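Long-range contacts in dipeptide Epimerase (Enterococcus faecalis V583, PDB 3K1G), which belongs to the mandelate racemase/muconate lactonizing enzyme family of the enolase superfamily and binds a magnesium ion in its barrel domain: residues A[131-136]-A[318-323]; A[158-163]-A[184-189]; A[264-269]-A[291-296]; A[285-290]-A[314-319]. All coordinates share one frame; numbering follows the deposited sequence.

Interaction 1: residues A[131-136]-A[318-323]; sequences TDITLG and DLDATF. With SER (serine), chain I.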
loop_
_atom_site.group_PDB
_atom_site.type_symbol
_atom_site.label_atom_id
_atom_site.label_comp_id
_atom_site.label_asym_id
_atom_site.label_seq_id
_atom_site.Cartn_x
_atom_site.Cartn_y
_atom_site.Cartn_z
ATOM N N THR A 131 -10.249 -4.324 5.024
ATOM C CA THR A 131 -8.925 -3.919 5.457
ATOM C C THR A 131 -8.735 -3.949 6.961
ATOM O O THR A 131 -9.687 -3.844 7.742
ATOM C CB THR A 131 -8.578 -2.482 4.982
ATOM O OG1 THR A 131 -7.257 -2.139 5.422
ATOM C CG2 THR A 131 -9.557 -1.474 5.554
ATOM N N ASP A 132 -7.482 -4.104 7.357
ATOM C CA ASP A 132 -7.138 -4.069 8.760
ATOM C C ASP A 132 -7.021 -2.571 9.033
ATOM O O ASP A 132 -7.428 -1.745 8.207
ATOM C CB ASP A 132 -5.781 -4.757 9.003
ATOM C CG ASP A 132 -4.632 -4.109 8.225
ATOM O OD1 ASP A 132 -4.703 -2.886 7.972
ATOM O OD2 ASP A 132 -3.648 -4.813 7.882
ATOM N N ILE A 133 -6.488 -2.224 10.197
ATOM C CA ILE A 133 -6.254 -0.835 10.553
ATOM C C ILE A 133 -4.973 -0.932 11.364
ATOM O O ILE A 133 -4.807 -1.859 12.159
ATOM C CB ILE A 133 -7.412 -0.231 11.378
ATOM C CG1 ILE A 133 -7.227 1.286 11.474
ATOM C CG2 ILE A 133 -7.467 -0.859 12.772
ATOM C CD1 ILE A 133 -8.458 2.034 11.977
ATOM N N THR A 134 -4.053 -0.003 11.141
ATOM C CA THR A 134 -2.770 -0.043 11.824
ATOM C C THR A 134 -2.726 0.718 13.145
ATOM O O THR A 134 -3.524 1.629 13.384
ATOM C CB THR A 134 -1.648 0.490 10.895
ATOM O OG1 THR A 134 -1.682 -0.223 9.652
ATOM C CG2 THR A 134 -0.281 0.291 11.527
ATOM N N LEU A 135 -1.802 0.301 14.006
ATOM C CA LEU A 135 -1.587 0.935 15.297
ATOM C C LEU A 135 -0.123 1.337 15.313
ATOM O O LEU A 135 0.767 0.481 15.324
ATOM C CB LEU A 135 -1.865 -0.035 16.449
ATOM C CG LEU A 135 -3.281 -0.574 16.647
ATOM C CD1 LEU A 135 -3.296 -1.461 17.875
ATOM C CD2 LEU A 135 -4.269 0.566 16.809
ATOM N N GLY A 136 0.123 2.643 15.287
ATOM C CA GLY A 136 1.485 3.143 15.299
ATOM C C GLY A 136 2.163 2.871 16.624
ATOM O O GLY A 136 1.501 2.808 17.660
ATOM N N ASP A 318 -4.270 -3.726 3.644
ATOM C CA ASP A 318 -3.859 -2.750 4.644
ATOM C C ASP A 318 -4.009 -1.389 3.961
ATOM O O ASP A 318 -3.030 -0.737 3.615
ATOM C CB ASP A 318 -2.407 -2.997 5.071
ATOM C CG ASP A 318 -1.905 -1.957 6.055
ATOM O OD1 ASP A 318 -2.728 -1.428 6.832
ATOM O OD2 ASP A 318 -0.686 -1.682 6.063
ATOM N N LEU A 319 -5.261 -1.000 3.750
ATOM C CA LEU A 319 -5.629 0.251 3.098
ATOM C C LEU A 319 -6.349 1.114 4.124
ATOM O O LEU A 319 -7.570 1.262 4.089
ATOM C CB LEU A 319 -6.556 -0.040 1.912
ATOM C CG LEU A 319 -5.984 -0.982 0.848
ATOM C CD1 LEU A 319 -7.019 -1.237 -0.235
ATOM C CD2 LEU A 319 -4.725 -0.377 0.263
ATOM N N ASP A 320 -5.570 1.691 5.032
ATOM C CA ASP A 320 -6.099 2.507 6.118
ATOM C C ASP A 320 -5.608 3.955 6.112
ATOM O O ASP A 320 -5.780 4.672 7.100
ATOM C CB ASP A 320 -5.706 1.863 7.448
ATOM C CG ASP A 320 -4.209 1.696 7.582
ATOM O OD1 ASP A 320 -3.505 1.829 6.555
ATOM O OD2 ASP A 320 -3.730 1.421 8.704
ATOM N N ALA A 321 -4.999 4.385 5.012
ATOM C CA ALA A 321 -4.486 5.747 4.934
ATOM C C ALA A 321 -5.575 6.817 5.104
ATOM O O ALA A 321 -5.347 7.834 5.762
ATOM C CB ALA A 321 -3.742 5.952 3.609
ATOM N N THR A 322 -6.758 6.590 4.540
ATOM C CA THR A 322 -7.828 7.581 4.642
ATOM C C THR A 322 -8.476 7.678 6.024
ATOM O O THR A 322 -9.253 8.603 6.279
ATOM C CB THR A 322 -8.953 7.315 3.636
ATOM O OG1 THR A 322 -9.725 6.194 4.080
ATOM C CG2 THR A 322 -8.385 7.033 2.249
ATOM N N PHE A 323 -8.164 6.730 6.904
ATOM C CA PHE A 323 -8.740 6.720 8.250
ATOM C C PHE A 323 -8.124 7.792 9.142
ATOM O O PHE A 323 -8.733 8.225 10.121
ATOM C CB PHE A 323 -8.554 5.348 8.913
ATOM C CG PHE A 323 -9.167 4.203 8.145
ATOM C CD1 PHE A 323 -10.238 4.413 7.280
ATOM C CD2 PHE A 323 -8.692 2.906 8.319
ATOM C CE1 PHE A 323 -10.831 3.352 6.601
ATOM C CE2 PHE A 323 -9.277 1.828 7.642
ATOM C CZ PHE A 323 -10.350 2.054 6.783
HETATM N N SER I . -0.746 1.007 7.242
HETATM C CA SER I . 0.148 1.691 6.256
HETATM C C SER I . 1.621 1.361 6.489
HETATM O O SER I . 1.989 0.797 7.526
HETATM C CB SER I . -0.070 3.209 6.312
HETATM O OG SER I . -0.034 3.692 7.645
#
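T134 and D320 show how a hydroxyl and its own backbone can grip one carboxylate oxygen. OD2 of D320 accepts from T134 OG1 at 2.8 Å, on its syn side, and from T134 N on its anti side, each donor somewhat out of the carboxylate plane. The doubly held carboxylate turns OD1 to the amino nitrogen of the bound serine, 3.0 Å from SER N, while D318 OD2 meets the same nitrogen at 2.9 Å. With its CG lying anti to the backbone N (chi1 177°), D318 also brings OD1 within 2.7 Å of D132 OD1, the two carboxylate planes 60° apart. D318 and D132 each have a cationic partner outside the segments, K159 and R187. T131 OG1 takes the N-H of L319 at 2.8 Å, the bond that joins the two segments near their starts; it also bonds to D132 O in its own segment and to A317 O. F323 closes the apolar end: CG2 of T131 touches the ring edge at CZ, 3.8 Å away, and CD1 of I133 meets it obliquely. Strand 157-161 flanks this corner beside strand 128-135, I133 packs on helix 140-153, and helix 298-310 lies against L319, A321 and T322.

Interaction 2: residues A[158-163]-A[184-189]; sequences LKIKVG and IKLRLD. With MG (magnesium ion), chain L; TYR (tyrosine), chain J; SER (serine), chain I.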
loop_
_atom_site.group_PDB
_atom_site.type_symbol
_atom_site.label_atom_id
_atom_site.label_comp_id
_atom_site.label_asym_id
_atom_site.label_seq_id
_atom_site.Cartn_x
_atom_site.Cartn_y
_atom_site.Cartn_z
ATOM N N LEU A 158 -5.752 -6.370 13.041
ATOM C CA LEU A 158 -5.029 -5.189 13.456
ATOM C C LEU A 158 -3.574 -5.314 13.056
ATOM O O LEU A 158 -2.963 -6.373 13.217
ATOM C CB LEU A 158 -5.134 -5.002 14.971
ATOM C CG LEU A 158 -6.549 -4.903 15.546
ATOM C CD1 LEU A 158 -6.467 -4.667 17.044
ATOM C CD2 LEU A 158 -7.309 -3.778 14.875
ATOM N N LYS A 159 -3.034 -4.236 12.499
ATOM C CA LYS A 159 -1.633 -4.210 12.116
ATOM C C LYS A 159 -0.958 -3.471 13.269
ATOM O O LYS A 159 -1.342 -2.355 13.610
ATOM C CB LYS A 159 -1.438 -3.457 10.790
ATOM C CG LYS A 159 0.005 -3.470 10.283
ATOM C CD LYS A 159 0.104 -2.999 8.837
ATOM C CE LYS A 159 1.536 -3.056 8.340
ATOM N NZ LYS A 159 1.638 -2.739 6.887
ATOM N N ILE A 160 0.034 -4.108 13.878
ATOM C CA ILE A 160 0.730 -3.527 15.014
ATOM C C ILE A 160 2.189 -3.237 14.706
ATOM O O ILE A 160 2.949 -4.139 14.365
ATOM C CB ILE A 160 0.657 -4.481 16.226
ATOM C CG1 ILE A 160 -0.809 -4.774 16.554
ATOM C CG2 ILE A 160 1.389 -3.872 17.420
ATOM C CD1 ILE A 160 -1.000 -5.887 17.560
ATOM N N LYS A 161 2.574 -1.970 14.840
ATOM C CA LYS A 161 3.946 -1.554 14.575
ATOM C C LYS A 161 4.847 -1.773 15.788
ATOM O O LYS A 161 4.425 -1.591 16.929
ATOM C CB LYS A 161 3.973 -0.074 14.172
ATOM C CG LYS A 161 3.315 0.223 12.827
ATOM C CD LYS A 161 4.195 -0.263 11.685
ATOM C CE LYS A 161 3.616 0.111 10.329
ATOM N NZ LYS A 161 4.516 -0.316 9.222
ATOM N N VAL A 162 6.091 -2.162 15.525
ATOM C CA VAL A 162 7.065 -2.414 16.574
ATOM C C VAL A 162 8.433 -2.126 15.983
ATOM O O VAL A 162 8.569 -2.036 14.763
ATOM C CB VAL A 162 7.030 -3.897 17.044
ATOM C CG1 VAL A 162 5.655 -4.241 17.603
ATOM C CG2 VAL A 162 7.376 -4.822 15.889
ATOM N N GLY A 163 9.440 -1.979 16.838
ATOM C CA GLY A 163 10.777 -1.707 16.343
ATOM C C GLY A 163 11.720 -0.935 17.252
ATOM O O GLY A 163 12.808 -0.548 16.818
ATOM N N ILE A 184 -9.536 -11.809 17.189
ATOM C CA ILE A 184 -8.967 -10.751 16.362
ATOM C C ILE A 184 -7.615 -11.181 15.797
ATOM O O ILE A 184 -6.745 -11.649 16.538
ATOM C CB ILE A 184 -8.749 -9.455 17.190
ATOM C CG1 ILE A 184 -10.062 -9.011 17.841
ATOM C CG2 ILE A 184 -8.183 -8.360 16.304
ATOM C CD1 ILE A 184 -11.200 -8.768 16.867
ATOM N N LYS A 185 -7.437 -11.028 14.486
ATOM C CA LYS A 185 -6.166 -11.391 13.858
ATOM C C LYS A 185 -5.183 -10.254 14.111
ATOM O O LYS A 185 -5.553 -9.082 14.052
ATOM C CB LYS A 185 -6.342 -11.592 12.348
ATOM C CG LYS A 185 -7.407 -12.608 11.977
ATOM C CD LYS A 185 -7.541 -12.749 10.463
ATOM C CE LYS A 185 -6.368 -13.508 9.866
ATOM N NZ LYS A 185 -6.373 -14.935 10.309
ATOM N N LEU A 186 -3.935 -10.598 14.395
ATOM C CA LEU A 186 -2.919 -9.590 14.657
ATOM C C LEU A 186 -1.682 -9.804 13.806
ATOM O O LEU A 186 -0.994 -10.820 13.935
ATOM C CB LEU A 186 -2.513 -9.608 16.133
ATOM C CG LEU A 186 -3.605 -9.351 17.175
ATOM C CD1 LEU A 186 -3.010 -9.478 18.562
ATOM C CD2 LEU A 186 -4.207 -7.967 16.976
ATOM N N ARG A 187 -1.411 -8.847 12.923
ATOM C CA ARG A 187 -0.231 -8.900 12.073
ATOM C C ARG A 187 0.753 -7.891 12.664
ATOM O O ARG A 187 0.344 -6.870 13.205
ATOM C CB ARG A 187 -0.599 -8.539 10.624
ATOM C CG ARG A 187 -1.620 -7.409 10.497
ATOM C CD ARG A 187 -2.171 -7.259 9.071
ATOM N NE ARG A 187 -2.714 -8.507 8.538
ATOM C CZ ARG A 187 -3.699 -8.583 7.648
ATOM N NH1 ARG A 187 -4.275 -7.482 7.178
ATOM N NH2 ARG A 187 -4.106 -9.768 7.218
ATOM N N LEU A 188 2.045 -8.184 12.586
ATOM C CA LEU A 188 3.043 -7.278 13.130
ATOM C C LEU A 188 3.977 -6.791 12.038
ATOM O O LEU A 188 4.346 -7.553 11.145
ATOM C CB LEU A 188 3.870 -7.973 14.213
ATOM C CG LEU A 188 3.127 -8.587 15.395
ATOM C CD1 LEU A 188 4.144 -9.134 16.372
ATOM C CD2 LEU A 188 2.252 -7.547 16.063
ATOM N N ASP A 189 4.365 -5.524 12.135
ATOM C CA ASP A 189 5.266 -4.893 11.177
ATOM C C ASP A 189 6.411 -4.242 11.967
ATOM O O ASP A 189 6.176 -3.314 12.735
ATOM C CB ASP A 189 4.499 -3.822 10.400
ATOM C CG ASP A 189 5.233 -3.357 9.161
ATOM O OD1 ASP A 189 6.463 -3.550 9.082
ATOM O OD2 ASP A 189 4.570 -2.792 8.267
HETATM MG MG MG L . 5.313 -2.880 6.202
HETATM N N TYR J . 2.458 1.703 5.514
HETATM C CA TYR J . 3.896 1.443 5.595
HETATM C C TYR J . 4.201 -0.031 5.839
HETATM O O TYR J . 3.285 -0.860 5.659
HETATM C CB TYR J . 4.534 2.282 6.707
HETATM C CG TYR J . 4.596 3.763 6.410
HETATM C CD1 TYR J . 4.491 4.698 7.437
HETATM C CD2 TYR J . 4.761 4.235 5.103
HETATM C CE1 TYR J . 4.547 6.064 7.178
HETATM C CE2 TYR J . 4.815 5.605 4.833
HETATM C CZ TYR J . 4.705 6.511 5.879
HETATM O OH TYR J . 4.733 7.864 5.636
HETATM O OXT TYR J . 5.365 -0.330 6.191
HETATM N N SER I . -0.746 1.007 7.242
HETATM C CA SER I . 0.148 1.691 6.256
HETATM C C SER I . 1.621 1.361 6.489
HETATM O O SER I . 1.989 0.797 7.526
HETATM C CB SER I . -0.070 3.209 6.312
HETATM O OG SER I . -0.034 3.692 7.645
HETATM O O HOH W 1 7.234 -3.346 6.614
#
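I160 and L188 lie side by side and point the same way, with I160 CB pressed to 3.5 Å from L188 CD2, tighter than usual for two carbons. CD1 of I160 reaches across to L186 CD2, whose other neighbour is L158 CB, and L158 leans in turn on CG2 of I184. Helix 166-180, which packs on I160, L186 and L188, links the two strands in a beta-alpha-beta unit of the enolase-type barrel. Backbone bonds between the parallel strands run from L158 N-K185 O to V162 N-D189 O. On the other face stand K159, K161, R187 and D189. Extended along its whole length, K159 delivers NZ to O of the bound tyrosine at 2.8 Å, its salt bridges going to D318 and E215. K161 instead bends at chi2 (-73°), which sets NZ 2.7 Å from D189 OD2, above the carboxylate plane. That same OD2 binds magnesium at 2.2 Å; OXT of the bound tyrosine, a water, E215 and D240 are the other ligands, and D189 OD1 accepts from the metal-bound water at 2.6 Å.

Interaction 3: residues A[264-269]-A[291-296]; sequences KLMKCG and GCMAEE. With TYR (tyrosine), chain J; SER (serine), chain I.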
loop_
_atom_site.group_PDB
_atom_site.type_symbol
_atom_site.label_atom_id
_atom_site.label_comp_id
_atom_site.label_asym_id
_atom_site.label_seq_id
_atom_site.Cartn_x
_atom_site.Cartn_y
_atom_site.Cartn_z
ATOM N N LYS A 264 2.556 -2.297 -2.924
ATOM C CA LYS A 264 2.171 -0.899 -2.773
ATOM C C LYS A 264 2.313 -0.202 -4.123
ATOM O O LYS A 264 3.362 -0.259 -4.748
ATOM C CB LYS A 264 3.047 -0.181 -1.742
ATOM C CG LYS A 264 2.808 -0.596 -0.289
ATOM C CD LYS A 264 3.634 0.273 0.662
ATOM C CE LYS A 264 3.499 -0.185 2.124
ATOM N NZ LYS A 264 4.156 -1.508 2.350
ATOM N N LEU A 265 1.255 0.448 -4.576
ATOM C CA LEU A 265 1.310 1.155 -5.847
ATOM C C LEU A 265 2.459 2.163 -5.854
ATOM O O LEU A 265 3.112 2.347 -6.876
ATOM C CB LEU A 265 -0.015 1.860 -6.109
ATOM C CG LEU A 265 -1.222 0.926 -6.185
ATOM C CD1 LEU A 265 -2.470 1.720 -6.560
ATOM C CD2 LEU A 265 -0.945 -0.172 -7.212
ATOM N N MET A 266 2.712 2.791 -4.704
ATOM C CA MET A 266 3.784 3.783 -4.572
ATOM C C MET A 266 5.194 3.209 -4.504
ATOM O O MET A 266 6.173 3.958 -4.446
ATOM C CB MET A 266 3.532 4.676 -3.355
ATOM C CG MET A 266 2.208 5.424 -3.407
ATOM S SD MET A 266 1.902 6.207 -5.033
ATOM C CE MET A 266 0.165 6.004 -5.179
ATOM N N LYS A 267 5.307 1.886 -4.506
ATOM C CA LYS A 267 6.606 1.237 -4.479
ATOM C C LYS A 267 6.931 0.668 -5.844
ATOM O O LYS A 267 8.097 0.620 -6.242
ATOM C CB LYS A 267 6.637 0.079 -3.481
ATOM C CG LYS A 267 6.783 0.462 -2.017
ATOM C CD LYS A 267 7.176 -0.769 -1.204
ATOM C CE LYS A 267 6.191 -1.918 -1.422
ATOM N NZ LYS A 267 6.645 -3.214 -0.832
ATOM N N CYS A 268 5.894 0.217 -6.551
ATOM C CA CYS A 268 6.078 -0.398 -7.865
ATOM C C CYS A 268 5.778 0.528 -9.059
ATOM O O CYS A 268 6.084 0.189 -10.204
ATOM C CB CYS A 268 5.220 -1.670 -7.961
ATOM S SG CYS A 268 3.449 -1.372 -7.869
ATOM N N GLY A 269 5.179 1.681 -8.796
ATOM C CA GLY A 269 4.884 2.605 -9.873
ATOM C C GLY A 269 3.543 2.422 -10.554
ATOM O O GLY A 269 3.405 2.743 -11.736
ATOM N N GLY A 291 -0.788 -2.906 0.371
ATOM C CA GLY A 291 -0.575 -1.895 1.393
ATOM C C GLY A 291 -0.703 -0.467 0.887
ATOM O O GLY A 291 -1.225 -0.214 -0.211
ATOM N N CYS A 292 -0.224 0.477 1.691
ATOM C CA CYS A 292 -0.287 1.888 1.331
ATOM C C CYS A 292 0.764 2.679 2.094
ATOM O O CYS A 292 1.387 2.162 3.019
ATOM C CB CYS A 292 -1.685 2.461 1.628
ATOM S SG CYS A 292 -2.230 2.443 3.394
ATOM N N MET A 293 0.986 3.921 1.670
ATOM C CA MET A 293 1.934 4.806 2.339
ATOM C C MET A 293 1.034 5.676 3.203
ATOM O O MET A 293 -0.133 5.870 2.864
ATOM C CB MET A 293 2.677 5.688 1.330
ATOM C CG MET A 293 3.496 4.933 0.302
ATOM S SD MET A 293 4.841 4.011 1.039
ATOM C CE MET A 293 6.230 4.525 0.031
ATOM N N ALA A 294 1.561 6.191 4.309
ATOM C CA ALA A 294 0.774 7.039 5.190
ATOM C C ALA A 294 0.385 8.362 4.513
ATOM O O ALA A 294 -0.662 8.944 4.825
ATOM C CB ALA A 294 1.553 7.317 6.486
ATOM N N GLU A 295 1.215 8.813 3.572
ATOM C CA GLU A 295 0.970 10.072 2.863
ATOM C C GLU A 295 -0.087 10.051 1.765
ATOM O O GLU A 295 -0.575 11.107 1.360
ATOM C CB GLU A 295 2.266 10.611 2.247
ATOM C CG GLU A 295 3.391 10.821 3.230
ATOM C CD GLU A 295 4.383 9.686 3.198
ATOM O OE1 GLU A 295 3.942 8.517 3.226
ATOM O OE2 GLU A 295 5.602 9.965 3.149
ATOM N N GLU A 296 -0.444 8.878 1.256
ATOM C CA GLU A 296 -1.434 8.877 0.194
ATOM C C GLU A 296 -2.838 9.043 0.715
ATOM O O GLU A 296 -3.089 8.902 1.906
ATOM C CB GLU A 296 -1.307 7.634 -0.689
ATOM C CG GLU A 296 -1.280 6.317 0.007
ATOM C CD GLU A 296 -1.030 5.194 -0.982
ATOM O OE1 GLU A 296 -1.767 5.132 -1.993
ATOM O OE2 GLU A 296 -0.098 4.391 -0.758
HETATM N N TYR J . 2.458 1.703 5.514
HETATM C CA TYR J . 3.896 1.443 5.595
HETATM C C TYR J . 4.201 -0.031 5.839
HETATM O O TYR J . 3.285 -0.860 5.659
HETATM C CB TYR J . 4.534 2.282 6.707
HETATM C CG TYR J . 4.596 3.763 6.410
HETATM C CD1 TYR J . 4.491 4.698 7.437
HETATM C CD2 TYR J . 4.761 4.235 5.103
HETATM C CE1 TYR J . 4.547 6.064 7.178
HETATM C CE2 TYR J . 4.815 5.605 4.833
HETATM C CZ TYR J . 4.705 6.511 5.879
HETATM O OH TYR J . 4.733 7.864 5.636
HETATM O OXT TYR J . 5.365 -0.330 6.191
HETATM N N SER I . -0.746 1.007 7.242
HETATM C CA SER I . 0.148 1.691 6.256
HETATM C C SER I . 1.621 1.361 6.489
HETATM O O SER I . 1.989 0.797 7.526
HETATM C CB SER I . -0.070 3.209 6.312
HETATM O OG SER I . -0.034 3.692 7.645
HETATM O O HOH W 2 -1.005 0.756 -2.867
HETATM O O HOH W 3 1.012 2.444 -2.153
#
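M266 and M293 cross obliquely, the CB of M266 lying 3.7 Å from the CG of M293. The M293 chain is bent, and its SD meets K264 CD at 3.9 Å, the two side chains crossing at about a right angle. K264 passes over the backbone of G291 and C292, with CG against G291 C, and a turn at its last torsion (chi4 69°) lets NZ reach D240, its salt-bridge partner; the bond to O of the bound tyrosine is weak. E296 OE2 lies 3.7 Å from M266 CG. With CG set between backbone N and carbonyl carbon (chi1 51°) and the chain extended beyond, E296 brings OE2 to M293 N at 2.7 Å, on the anti side. No direct hydrogen bond joins the segments, but two waters do: one links L265 N to G291 O, the other accepts from M266 N and donates to E296 OE2, 2.6 Å from the water oxygen. C292 O accepts from TYR N at 2.8 Å, and E295 OE1 from TYR OH at 2.6 Å. Both segments follow barrel strands, 260-263 and 287-290, at the C-terminal end where enolase-type folds typically carry the ligand pocket.

Interaction 4: residues A[285-290]-A[314-319]; sequences GIECMI and ITRADL. With SER (serine), chain I.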
loop_
_atom_site.group_PDB
_atom_site.type_symbol
_atom_site.label_atom_id
_atom_site.label_comp_id
_atom_site.label_asym_id
_atom_site.label_seq_id
_atom_site.Cartn_x
_atom_site.Cartn_y
_atom_site.Cartn_z
ATOM N N GLY A 285 3.026 -19.474 -5.799
ATOM C CA GLY A 285 2.324 -19.937 -4.615
ATOM C C GLY A 285 2.446 -19.012 -3.408
ATOM O O GLY A 285 2.242 -19.429 -2.262
ATOM N N ILE A 286 2.776 -17.752 -3.667
ATOM C CA ILE A 286 2.924 -16.756 -2.613
ATOM C C ILE A 286 1.751 -15.795 -2.710
ATOM O O ILE A 286 1.521 -15.210 -3.767
ATOM C CB ILE A 286 4.247 -15.951 -2.792
ATOM C CG1 ILE A 286 5.446 -16.873 -2.557
ATOM C CG2 ILE A 286 4.286 -14.757 -1.840
ATOM C CD1 ILE A 286 6.782 -16.252 -2.935
ATOM N N GLU A 287 1.002 -15.638 -1.621
ATOM C CA GLU A 287 -0.123 -14.711 -1.634
ATOM C C GLU A 287 0.421 -13.299 -1.468
ATOM O O GLU A 287 1.579 -13.120 -1.103
ATOM C CB GLU A 287 -1.104 -15.017 -0.501
ATOM C CG GLU A 287 -1.601 -16.459 -0.477
ATOM C CD GLU A 287 -2.868 -16.613 0.352
ATOM O OE1 GLU A 287 -3.022 -15.864 1.344
ATOM O OE2 GLU A 287 -3.704 -17.478 0.016
ATOM N N CYS A 288 -0.421 -12.304 -1.732
ATOM C CA CYS A 288 -0.011 -10.912 -1.624
ATOM C C CYS A 288 -0.986 -10.103 -0.793
ATOM O O CYS A 288 -2.175 -10.410 -0.742
ATOM C CB CYS A 288 0.071 -10.269 -3.022
ATOM S SG CYS A 288 1.318 -10.957 -4.140
ATOM N N MET A 289 -0.467 -9.074 -0.130
ATOM C CA MET A 289 -1.301 -8.158 0.640
ATOM C C MET A 289 -1.089 -6.813 -0.053
ATOM O O MET A 289 0.009 -6.533 -0.521
ATOM C CB MET A 289 -0.845 -8.060 2.108
ATOM C CG MET A 289 -1.585 -6.953 2.904
ATOM S SD MET A 289 -1.300 -6.916 4.718
ATOM C CE MET A 289 0.345 -6.124 4.791
ATOM N N ILE A 290 -2.130 -5.994 -0.135
ATOM C CA ILE A 290 -2.011 -4.681 -0.766
ATOM C C ILE A 290 -1.898 -3.643 0.353
ATOM O O ILE A 290 -2.801 -3.528 1.189
ATOM C CB ILE A 290 -3.254 -4.358 -1.654
ATOM C CG1 ILE A 290 -3.084 -3.002 -2.340
ATOM C CG2 ILE A 290 -4.514 -4.333 -0.820
ATOM C CD1 ILE A 290 -2.368 -3.052 -3.674
ATOM N N ILE A 314 -4.588 -11.477 -4.065
ATOM C CA ILE A 314 -4.333 -10.389 -3.130
ATOM C C ILE A 314 -5.371 -10.702 -2.051
ATOM O O ILE A 314 -6.517 -10.256 -2.106
ATOM C CB ILE A 314 -4.574 -8.991 -3.759
ATOM C CG1 ILE A 314 -3.663 -8.808 -4.985
ATOM C CG2 ILE A 314 -4.238 -7.913 -2.740
ATOM C CD1 ILE A 314 -3.738 -7.446 -5.633
ATOM N N THR A 315 -4.933 -11.505 -1.090
ATOM C CA THR A 315 -5.759 -12.013 -0.009
ATOM C C THR A 315 -5.875 -11.190 1.268
ATOM O O THR A 315 -6.769 -11.440 2.082
ATOM C CB THR A 315 -5.275 -13.411 0.353
ATOM O OG1 THR A 315 -3.900 -13.347 0.750
ATOM C CG2 THR A 315 -5.368 -14.321 -0.863
ATOM N N ARG A 316 -4.982 -10.220 1.442
ATOM C CA ARG A 316 -4.991 -9.362 2.625
ATOM C C ARG A 316 -4.931 -7.901 2.202
ATOM O O ARG A 316 -4.408 -7.577 1.136
ATOM C CB ARG A 316 -3.791 -9.679 3.523
ATOM C CG ARG A 316 -3.814 -11.056 4.146
ATOM C CD ARG A 316 -2.541 -11.293 4.941
ATOM N NE ARG A 316 -2.541 -12.569 5.657
ATOM C CZ ARG A 316 -2.038 -13.708 5.191
ATOM N NH1 ARG A 316 -1.481 -13.761 3.988
ATOM N NH2 ARG A 316 -2.065 -14.802 5.947
ATOM N N ALA A 317 -5.461 -7.015 3.038
ATOM C CA ALA A 317 -5.455 -5.598 2.711
ATOM C C ALA A 317 -5.128 -4.708 3.897
ATOM O O ALA A 317 -5.639 -4.905 5.003
ATOM C CB ALA A 317 -6.793 -5.195 2.129
ATOM N N ASP A 318 -4.270 -3.726 3.644
ATOM C CA ASP A 318 -3.859 -2.750 4.644
ATOM C C ASP A 318 -4.009 -1.389 3.961
ATOM O O ASP A 318 -3.030 -0.737 3.615
ATOM C CB ASP A 318 -2.407 -2.997 5.071
ATOM C CG ASP A 318 -1.905 -1.957 6.055
ATOM O OD1 ASP A 318 -2.728 -1.428 6.832
ATOM O OD2 ASP A 318 -0.686 -1.682 6.063
ATOM N N LEU A 319 -5.261 -1.000 3.750
ATOM C CA LEU A 319 -5.629 0.251 3.098
ATOM C C LEU A 319 -6.349 1.114 4.124
ATOM O O LEU A 319 -7.570 1.262 4.089
ATOM C CB LEU A 319 -6.556 -0.040 1.912
ATOM C CG LEU A 319 -5.984 -0.982 0.848
ATOM C CD1 LEU A 319 -7.019 -1.237 -0.235
ATOM C CD2 LEU A 319 -4.725 -0.377 0.263
HETATM N N SER I . -0.746 1.007 7.242
HETATM C CA SER I . 0.148 1.691 6.256
HETATM C C SER I . 1.621 1.361 6.489
HETATM O O SER I . 1.989 0.797 7.526
HETATM C CB SER I . -0.070 3.209 6.312
HETATM O OG SER I . -0.034 3.692 7.645
HETATM O O HOH W 4 -1.740 -12.022 1.774
#
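Strands 287-290 and 314-317, with helix 298-310 between them, form a parallel beta-alpha-beta unit of the barrel, and a beta bulge shifts their register by one residue between C288 and M289. Ahead of the bulge C288 O accepts a weak bond from T315 N; beyond it I290 N gives to R316 O, and D318 N to I290 O at 2.9 Å. On the apolar face I290 carries the packing: its CB meets I314 CG2, its CG2 lies 3.8 Å from A317 CB, and its branches also touch L319. Helix 298-310 covers I290, I314 and L319. On the other face of the sheet, M289 and R316 cross at about a right angle, M289 CG lying 3.6 Å from R316 CB; its chain extended as far as the sulfur (chi1 172°), M289 brings SD 4.1 Å from D318 CB. At the outer end T315 holds OG1 between its backbone N and carbonyl carbon (chi1 59°), where it donates to E287 OE1 at 2.7 Å from above the carboxylate plane. A water joins T315 OG1 to R316 NH1, lying at the edge of the guanidinium and in its plane, 2.8 Å from NH1. E287 OE1 and R316 NH1, 3.7 Å apart, form a long salt bridge resting on charge rather than on a directed N-H; the stronger partner of R316 is E212. Charge and hydrogen bonds thus hold the outer end, while apolar contacts of I290 seal the helix-facing side.

The four contacts sample one barrel. Interactions 1, 2 and 4 reach its single sheet, where strand 128-135 neighbours 157-161, and interaction 3 joins the segments that follow strands 260-263 and 287-290. Centres lie about 11 Å apart for interactions 1 and 2 and about 18 Å for interactions 2 and 3, whose nearest atoms are about 5 Å apart. Along the chain, interaction 1 encloses interactions 2 and 3, which come in series; interactions 3 and 4 alternate, and 4 shares D318 and L319 with 1. Interaction 1, with the backbone bond D132-A317 beside it, brings strand 128-135 up to the end of strand 314-317 and closes the barrel, and residues far apart in sequence gather round the bound serine and tyrosine.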